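Local coordinates for protein putative sortase (Streptococcus pneumoniae, PDB 2W1K) that acts as a class C sortase transpeptidase that probably joins pilin subunits into the pilus fibre on the pneumococcal surface, at residues 107-112 with 171-176; 67-72 with 123-128. One frame throughout, in Å; residues are numbered along the deposited sequence.

Contact 1. Residues 107-112 with 171-176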
ATOM      1  N   ARG A 107       0.355   9.833   5.430  1.00 28.22           N
ATOM      2  CA  ARG A 107      -0.507   8.670   5.713  1.00 29.41           C
ATOM      3  C   ARG A 107      -0.910   8.063   4.366  1.00 28.98           C
ATOM      4  O   ARG A 107      -1.802   8.577   3.688  1.00 30.68           O
ATOM      5  CB  ARG A 107      -1.701   9.017   6.602  1.00 27.85           C
ATOM      6  CG  ARG A 107      -2.820   7.855   6.748  1.00 30.19           C
ATOM      7  CD  ARG A 107      -3.939   8.350   7.724  1.00 28.51           C
ATOM      8  NE  ARG A 107      -4.675   7.234   8.327  1.00 35.28           N
ATOM      9  CZ  ARG A 107      -5.772   7.377   9.075  1.00 31.64           C
ATOM     10  NH1 ARG A 107      -6.246   8.611   9.307  1.00 30.73           N
ATOM     11  NH2 ARG A 107      -6.380   6.280   9.585  1.00 29.02           N
ATOM     12  N   SER A 108      -0.205   7.013   3.948  1.00 28.62           N
ATOM     13  CA  SER A 108      -0.365   6.494   2.585  1.00 29.42           C
ATOM     14  C   SER A 108      -1.415   5.367   2.727  1.00 30.21           C
ATOM     15  O   SER A 108      -1.317   4.564   3.688  1.00 31.76           O
ATOM     16  CB  SER A 108       0.956   5.882   2.076  1.00 27.77           C
ATOM     17  OG  SER A 108       0.745   5.230   0.805  1.00 27.81           O
ATOM     18  N   VAL A 109      -2.426   5.320   1.837  1.00 29.93           N
ATOM     19  CA  VAL A 109      -3.601   4.363   2.042  1.00 27.96           C
ATOM     20  C   VAL A 109      -3.582   3.378   0.891  1.00 26.98           C
ATOM     21  O   VAL A 109      -3.530   3.800  -0.262  1.00 25.91           O
ATOM     22  CB  VAL A 109      -4.995   5.068   2.142  1.00 26.94           C
ATOM     23  CG1 VAL A 109      -6.056   4.028   2.483  1.00 25.83           C
ATOM     24  CG2 VAL A 109      -5.014   6.080   3.365  1.00 30.10           C
ATOM     25  N   ILE A 110      -3.556   2.095   1.210  1.00 28.67           N
ATOM     26  CA  ILE A 110      -3.509   0.991   0.204  1.00 29.94           C
ATOM     27  C   ILE A 110      -4.855   0.211   0.434  1.00 31.04           C
ATOM     28  O   ILE A 110      -5.176  -0.198   1.583  1.00 27.88           O
ATOM     29  CB  ILE A 110      -2.347   0.003   0.454  1.00 29.87           C
ATOM     30  CG1 ILE A 110      -0.865   0.609   0.420  1.00 34.74           C
ATOM     31  CG2 ILE A 110      -2.374  -1.233  -0.500  1.00 26.77           C
ATOM     32  CD1 ILE A 110      -0.598   1.486  -0.631  1.00 34.06           C
ATOM     33  N   ALA A 111      -5.597  -0.049  -0.642  1.00 29.91           N
ATOM     34  CA  ALA A 111      -6.834  -0.776  -0.481  1.00 29.78           C
ATOM     35  C   ALA A 111      -6.711  -2.254  -0.911  1.00 30.30           C
ATOM     36  O   ALA A 111      -5.825  -2.638  -1.703  1.00 31.12           O
ATOM     37  CB  ALA A 111      -7.986  -0.047  -1.245  1.00 28.79           C
ATOM     38  N   GLY A 112      -7.558  -3.121  -0.354  1.00 29.44           N
ATOM     39  CA  GLY A 112      -7.677  -4.432  -0.951  1.00 28.63           C
ATOM     40  C   GLY A 112      -8.983  -5.084  -0.626  1.00 30.23           C
ATOM     41  O   GLY A 112      -9.589  -4.789   0.453  1.00 30.07           O
ATOM     42  N   THR A 171      -1.874   3.074   5.913  1.00 27.10           N
ATOM     43  CA  THR A 171      -3.206   2.625   6.398  1.00 27.53           C
ATOM     44  C   THR A 171      -3.760   1.634   5.379  1.00 28.23           C
ATOM     45  O   THR A 171      -3.729   1.895   4.147  1.00 27.18           O
ATOM     46  CB  THR A 171      -4.208   3.780   6.595  1.00 30.02           C
ATOM     47  OG1 THR A 171      -3.702   4.674   7.615  1.00 29.11           O
ATOM     48  CG2 THR A 171      -5.681   3.275   6.950  1.00 25.35           C
ATOM     49  N   LEU A 172      -4.130   0.432   5.865  1.00 28.62           N
ATOM     50  CA  LEU A 172      -4.775  -0.613   5.035  1.00 29.98           C
ATOM     51  C   LEU A 172      -6.310  -0.438   5.115  1.00 31.64           C
ATOM     52  O   LEU A 172      -6.877  -0.305   6.211  1.00 31.36           O
ATOM     53  CB  LEU A 172      -4.381  -1.992   5.531  1.00 28.70           C
ATOM     54  CG  LEU A 172      -3.037  -2.528   5.021  1.00 32.82           C
ATOM     55  CD1 LEU A 172      -1.947  -1.626   4.437  1.00 28.87           C
ATOM     56  CD2 LEU A 172      -2.461  -3.762   5.651  1.00 32.65           C
ATOM     57  N   ILE A 173      -6.994  -0.459   3.959  1.00 32.08           N
ATOM     58  CA  ILE A 173      -8.453  -0.319   4.001  1.00 31.03           C
ATOM     59  C   ILE A 173      -9.108  -1.472   3.246  1.00 29.49           C
ATOM     60  O   ILE A 173      -8.669  -1.838   2.163  1.00 26.08           O
ATOM     61  CB  ILE A 173      -8.939   1.035   3.354  1.00 31.96           C
ATOM     62  CG1 ILE A 173     -10.475   1.153   3.544  1.00 29.10           C
ATOM     63  CG2 ILE A 173      -8.462   1.125   1.858  1.00 31.43           C
ATOM     64  CD1 ILE A 173     -11.043   2.584   3.239  1.00 27.63           C
ATOM     65  N   THR A 174     -10.194  -1.997   3.818  1.00 30.72           N
ATOM     66  CA  THR A 174     -10.963  -3.056   3.182  1.00 31.21           C
ATOM     67  C   THR A 174     -12.371  -2.945   3.631  1.00 32.75           C
ATOM     68  O   THR A 174     -12.654  -2.085   4.466  1.00 33.41           O
ATOM     69  CB  THR A 174     -10.405  -4.471   3.504  1.00 31.20           C
ATOM     70  OG1 THR A 174     -11.023  -5.416   2.654  1.00 31.09           O
ATOM     71  CG2 THR A 174     -10.614  -4.925   4.988  1.00 26.46           C
ATOM     72  N   CYS A 175     -13.272  -3.793   3.060  1.00 32.80           N
ATOM     73  CA  CYS A 175     -14.699  -3.697   3.382  1.00 33.41           C
ATOM     74  C   CYS A 175     -15.066  -4.476   4.659  1.00 31.90           C
ATOM     75  O   CYS A 175     -14.456  -5.488   4.998  1.00 32.19           O
ATOM     76  CB  CYS A 175     -15.557  -4.080   2.159  1.00 34.66           C
ATOM     77  SG  CYS A 175     -15.437  -2.789   0.910  1.00 38.36           S
ATOM     78  N   ASP A 176     -16.046  -3.994   5.395  1.00 31.71           N
ATOM     79  CA  ASP A 176     -16.426  -4.678   6.625  1.00 31.26           C
ATOM     80  C   ASP A 176     -17.919  -4.326   6.912  1.00 32.40           C
ATOM     81  O   ASP A 176     -18.381  -3.224   6.623  1.00 31.18           O
ATOM     82  CB  ASP A 176     -15.464  -4.201   7.723  1.00 32.20           C
ATOM     83  CG  ASP A 176     -15.690  -4.864   9.077  1.00 36.45           C
ATOM     84  OD1 ASP A 176     -15.333  -6.058   9.257  1.00 34.90           O
ATOM     85  OD2 ASP A 176     -16.239  -4.171   9.989  1.00 45.21           O
TER

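Contact 2. Residues 67-72 with 123-128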
ATOM      1  N   LEU A  67       4.016  -5.663  -1.214  1.00 28.29           N
ATOM      2  CA  LEU A  67       3.635  -5.516   0.157  1.00 29.72           C
ATOM      3  C   LEU A  67       3.492  -6.925   0.800  1.00 30.08           C
ATOM      4  O   LEU A  67       2.893  -7.869   0.224  1.00 29.16           O
ATOM      5  CB  LEU A  67       2.305  -4.717   0.252  1.00 28.66           C
ATOM      6  CG  LEU A  67       1.786  -4.424   1.679  1.00 27.00           C
ATOM      7  CD1 LEU A  67       0.899  -3.177   1.646  1.00 29.30           C
ATOM      8  CD2 LEU A  67       0.912  -5.599   2.253  1.00 31.76           C
ATOM      9  N   SER A  68       3.986  -7.050   2.008  1.00 29.84           N
ATOM     10  CA  SER A  68       3.999  -8.350   2.621  1.00 28.52           C
ATOM     11  C   SER A  68       3.590  -8.225   4.085  1.00 29.50           C
ATOM     12  O   SER A  68       3.990  -7.276   4.751  1.00 29.18           O
ATOM     13  CB  SER A  68       5.396  -8.968   2.472  1.00 29.01           C
ATOM     14  OG  SER A  68       5.521 -10.042   3.336  1.00 25.20           O
ATOM     15  N   ILE A  69       2.690  -9.109   4.557  1.00 28.55           N
ATOM     16  CA  ILE A  69       2.366  -9.149   6.004  1.00 29.71           C
ATOM     17  C   ILE A  69       2.474 -10.624   6.407  1.00 29.79           C
ATOM     18  O   ILE A  69       1.500 -11.384   6.247  1.00 30.41           O
ATOM     19  CB  ILE A  69       0.908  -8.698   6.323  1.00 29.54           C
ATOM     20  CG1 ILE A  69       0.580  -7.366   5.695  1.00 28.98           C
ATOM     21  CG2 ILE A  69       0.579  -8.859   7.775  1.00 27.98           C
ATOM     22  CD1 ILE A  69      -0.702  -6.795   6.148  1.00 32.63           C
ATOM     23  N   PRO A  70       3.676 -11.037   6.785  1.00 29.98           N
ATOM     24  CA  PRO A  70       3.981 -12.437   7.042  1.00 32.15           C
ATOM     25  C   PRO A  70       3.011 -13.098   8.011  1.00 33.18           C
ATOM     26  O   PRO A  70       2.628 -14.263   7.804  1.00 34.36           O
ATOM     27  CB  PRO A  70       5.451 -12.430   7.616  1.00 29.96           C
ATOM     28  CG  PRO A  70       6.058 -11.076   7.008  1.00 29.53           C
ATOM     29  CD  PRO A  70       4.846 -10.135   6.975  1.00 30.18           C
ATOM     30  N   SER A  71       2.580 -12.365   9.029  1.00 33.43           N
ATOM     31  CA  SER A  71       1.778 -13.041   9.997  1.00 33.95           C
ATOM     32  C   SER A  71       0.431 -13.436   9.399  1.00 33.19           C
ATOM     33  O   SER A  71      -0.242 -14.193   9.978  1.00 31.96           O
ATOM     34  CB  SER A  71       1.689 -12.249  11.304  1.00 34.30           C
ATOM     35  OG  SER A  71       0.928 -11.055  11.140  1.00 34.52           O
ATOM     36  N   LEU A  72       0.071 -12.943   8.215  1.00 33.89           N
ATOM     37  CA  LEU A  72      -1.211 -13.276   7.568  1.00 31.54           C
ATOM     38  C   LEU A  72      -0.953 -14.020   6.258  1.00 31.25           C
ATOM     39  O   LEU A  72      -1.863 -14.257   5.480  1.00 31.48           O
ATOM     40  CB  LEU A  72      -1.974 -11.985   7.211  1.00 30.48           C
ATOM     41  CG  LEU A  72      -2.602 -11.148   8.323  1.00 31.62           C
ATOM     42  CD1 LEU A  72      -3.472  -9.905   7.956  1.00 34.97           C
ATOM     43  CD2 LEU A  72      -3.320 -12.107   9.360  1.00 30.47           C
ATOM     44  N   ARG A 123      -8.811 -10.373   3.239  1.00 30.05           N
ATOM     45  CA  ARG A 123      -9.909 -11.094   3.975  1.00 29.71           C
ATOM     46  C   ARG A 123      -9.703 -10.979   5.496  1.00 30.74           C
ATOM     47  O   ARG A 123     -10.674 -10.692   6.306  1.00 30.95           O
ATOM     48  CB  ARG A 123      -9.933 -12.572   3.577  1.00 28.37           C
ATOM     49  CG  ARG A 123     -11.260 -13.269   3.989  1.00 27.84           C
ATOM     50  CD  ARG A 123     -11.452 -14.512   3.156  1.00 32.53           C
ATOM     51  NE  ARG A 123     -11.574 -14.168   1.719  1.00 35.90           N
ATOM     52  CZ  ARG A 123     -11.630 -15.081   0.748  1.00 35.38           C
ATOM     53  NH1 ARG A 123     -11.579 -16.391   1.054  1.00 41.00           N
ATOM     54  NH2 ARG A 123     -11.765 -14.688  -0.526  1.00 44.09           N
ATOM     55  N   HIS A 124      -8.441 -11.154   5.898  1.00 29.20           N
ATOM     56  CA  HIS A 124      -8.049 -11.330   7.319  1.00 30.36           C
ATOM     57  C   HIS A 124      -7.359 -10.179   8.081  1.00 31.52           C
ATOM     58  O   HIS A 124      -6.762 -10.388   9.143  1.00 32.38           O
ATOM     59  CB  HIS A 124      -7.124 -12.543   7.444  1.00 28.36           C
ATOM     60  CG  HIS A 124      -7.719 -13.806   6.863  1.00 34.41           C
ATOM     61  ND1 HIS A 124      -8.880 -14.394   7.370  1.00 33.96           N
ATOM     62  CD2 HIS A 124      -7.299 -14.605   5.843  1.00 27.79           C
ATOM     63  CE1 HIS A 124      -9.145 -15.485   6.671  1.00 32.89           C
ATOM     64  NE2 HIS A 124      -8.222 -15.619   5.728  1.00 35.33           N
ATOM     65  N   LEU A 125      -7.462  -8.971   7.604  1.00 32.32           N
ATOM     66  CA  LEU A 125      -6.859  -7.857   8.329  1.00 33.16           C
ATOM     67  C   LEU A 125      -7.339  -7.754   9.757  1.00 34.07           C
ATOM     68  O   LEU A 125      -6.691  -7.119  10.603  1.00 34.45           O
ATOM     69  CB  LEU A 125      -7.258  -6.575   7.625  1.00 33.47           C
ATOM     70  CG  LEU A 125      -6.405  -6.253   6.400  1.00 31.71           C
ATOM     71  CD1 LEU A 125      -6.577  -4.826   5.890  1.00 28.33           C
ATOM     72  CD2 LEU A 125      -5.023  -6.533   6.649  1.00 28.88           C
ATOM     73  N   ASP A 126      -8.522  -8.312  10.037  1.00 36.04           N
ATOM     74  CA  ASP A 126      -9.132  -8.126  11.405  1.00 35.69           C
ATOM     75  C   ASP A 126      -8.353  -8.945  12.463  1.00 36.26           C
ATOM     76  O   ASP A 126      -8.483  -8.712  13.649  1.00 35.89           O
ATOM     77  CB  ASP A 126     -10.603  -8.536  11.428  1.00 35.26           C
ATOM     78  CG  ASP A 126     -10.803  -9.967  10.969  1.00 33.56           C
ATOM     79  OD1 ASP A 126     -10.573 -10.306   9.802  1.00 36.90           O
ATOM     80  OD2 ASP A 126     -11.159 -10.806  11.780  1.00 39.18           O
ATOM     81  N   GLN A 127      -7.528  -9.887  12.012  1.00 36.70           N
ATOM     82  CA  GLN A 127      -6.651 -10.652  12.887  1.00 38.19           C
ATOM     83  C   GLN A 127      -5.344  -9.993  13.419  1.00 38.84           C
ATOM     84  O   GLN A 127      -4.726 -10.540  14.329  1.00 40.16           O
ATOM     85  CB  GLN A 127      -6.257 -11.867  12.120  1.00 37.81           C
ATOM     86  CG  GLN A 127      -7.389 -12.834  12.028  1.00 41.96           C
ATOM     87  CD  GLN A 127      -7.074 -14.021  11.156  1.00 47.63           C
ATOM     88  OE1 GLN A 127      -7.979 -14.655  10.636  1.00 48.09           O
ATOM     89  NE2 GLN A 127      -5.771 -14.334  10.988  1.00 52.08           N
ATOM     90  N   LEU A 128      -4.920  -8.882  12.803  1.00 36.68           N
ATOM     91  CA  LEU A 128      -3.700  -8.210  13.095  1.00 36.79           C
ATOM     92  C   LEU A 128      -3.741  -7.696  14.514  1.00 37.74           C
ATOM     93  O   LEU A 128      -4.801  -7.165  14.937  1.00 38.65           O
ATOM     94  CB  LEU A 128      -3.509  -7.034  12.130  1.00 35.22           C
ATOM     95  CG  LEU A 128      -3.076  -7.455  10.726  1.00 36.36           C
ATOM     96  CD1 LEU A 128      -3.288  -6.281   9.716  1.00 33.91           C
ATOM     97  CD2 LEU A 128      -1.632  -7.961  10.822  1.00 32.35           C
TER

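Contact 1. Residues 107-112 with 171-176
Thr171 opens the pairing by binding Arg107 through its side chain. Its OG1 takes the N-H of Arg107 NE at 2.8 Å, nearly straight (172°) and in the guanidinium plane. OG1 sits beside the backbone N (chi1 -63°) and also bonds Asn188 OD1, so this buried hydroxyl has two polar partners. Arg107 NH2 forms a salt bridge with Glu151 and also bonds Asn188 OD1. Thr171 N bonds Ser108 O, and Thr171 O takes Ile110 N. The strands run parallel. Leu172 points to the opposite face from Thr171, the face of Ile110, and its CD1 rests 4.3 Å from Ile110 CB. Ile173 returns to the face of Val109 and Ala111. Its CG1 is anti to the backbone N (chi1 -175°), which leaves CG2 between the backbone N and the carbonyl carbon, against Ala111 CB at 3.4 Å, a tight fit. Ile173 N bonds Ile110 O, and Ile173 O receives Gly112 N. Thr174 OG1 donates to Gly112 O at 2.7 Å. Residues 171-175 read TLITC, the sortase signature TLxTC, in which the cysteine is probably the nucleophile; Cys175 touches Arg184. In the sheet, strand 106-111 lies between 91-93 and 168-176, and strand 183-196 flanks 168-176 on its other edge.

Contact 2. Residues 67-72 with 123-128
Leu72 and Leu128 meet at about a right angle, with Leu72 CD1 3.7 Å from Leu128 CG. The contact joins two 3-10 turns at the border of the sortase beta-barrel. One turn, 70-72, follows strand 65-69. The other, which includes Leu125 to Gln127, lies in the loop between strands 106-111 and 133-137. No hydrogen bond crosses between the two segments, and apolar carbons carry most of the contact. Leu72 is the central residue of the contact. Its CG stands beside the backbone N (chi1 -72°). CD1 is anti to CA (chi2 -175°), which carries this methyl out toward Leu125 and Leu128. CD1 meets Leu125 CD2 at 3.9 Å. Leu72 CD1 also comes within 3.5 Å of His124 O. CD2 of Leu72 lies 3.7 Å from Gln127 NE2, on the more exposed side. Deeper in, Ile69 crosses Leu128 at about a right angle, with Ile69 CG2 3.9 Å from Leu128 CD2. Each turn is held by its own backbone. Leu72 N bonds Ile69 O at 2.9 Å, closing the turn that carries Leu72. Farther out, Leu125 and Leu128 rest on Val187 of strand 183-196, and Leu128 also on Phe189. Arg114 bonds Arg123 O and forms a salt bridge with Asp126. In the second turn, Gln127 N bonds His124 O at 3.0 Å.

Overall arrangement
Contacts 1 and 2 have centres about 12 Å apart and meet through the Leu172 side chain. Leu172 CD2 lies 3.5 Å from Ile69 CD1, and Leu172 CB lies 3.6 Å from Leu125 CD1. One face of strand 168-176 thus packs on the apolar residues of contact 2, while one edge of the strand pairs in contact 1. Leu125 CD1 also approaches Thr174 CG2 at 4.1 Å, next to Cys175. Arg114 links the two regions as well, since its NH1 also bridges to Asp176 OD1 and bonds Cys175 O. Contact 1 carries the probable nucleophile; contact 2 packs on the Leu172 face of that strand and lies farther from the centre of the chain, about 13 Å against 7 Å, centre to centre.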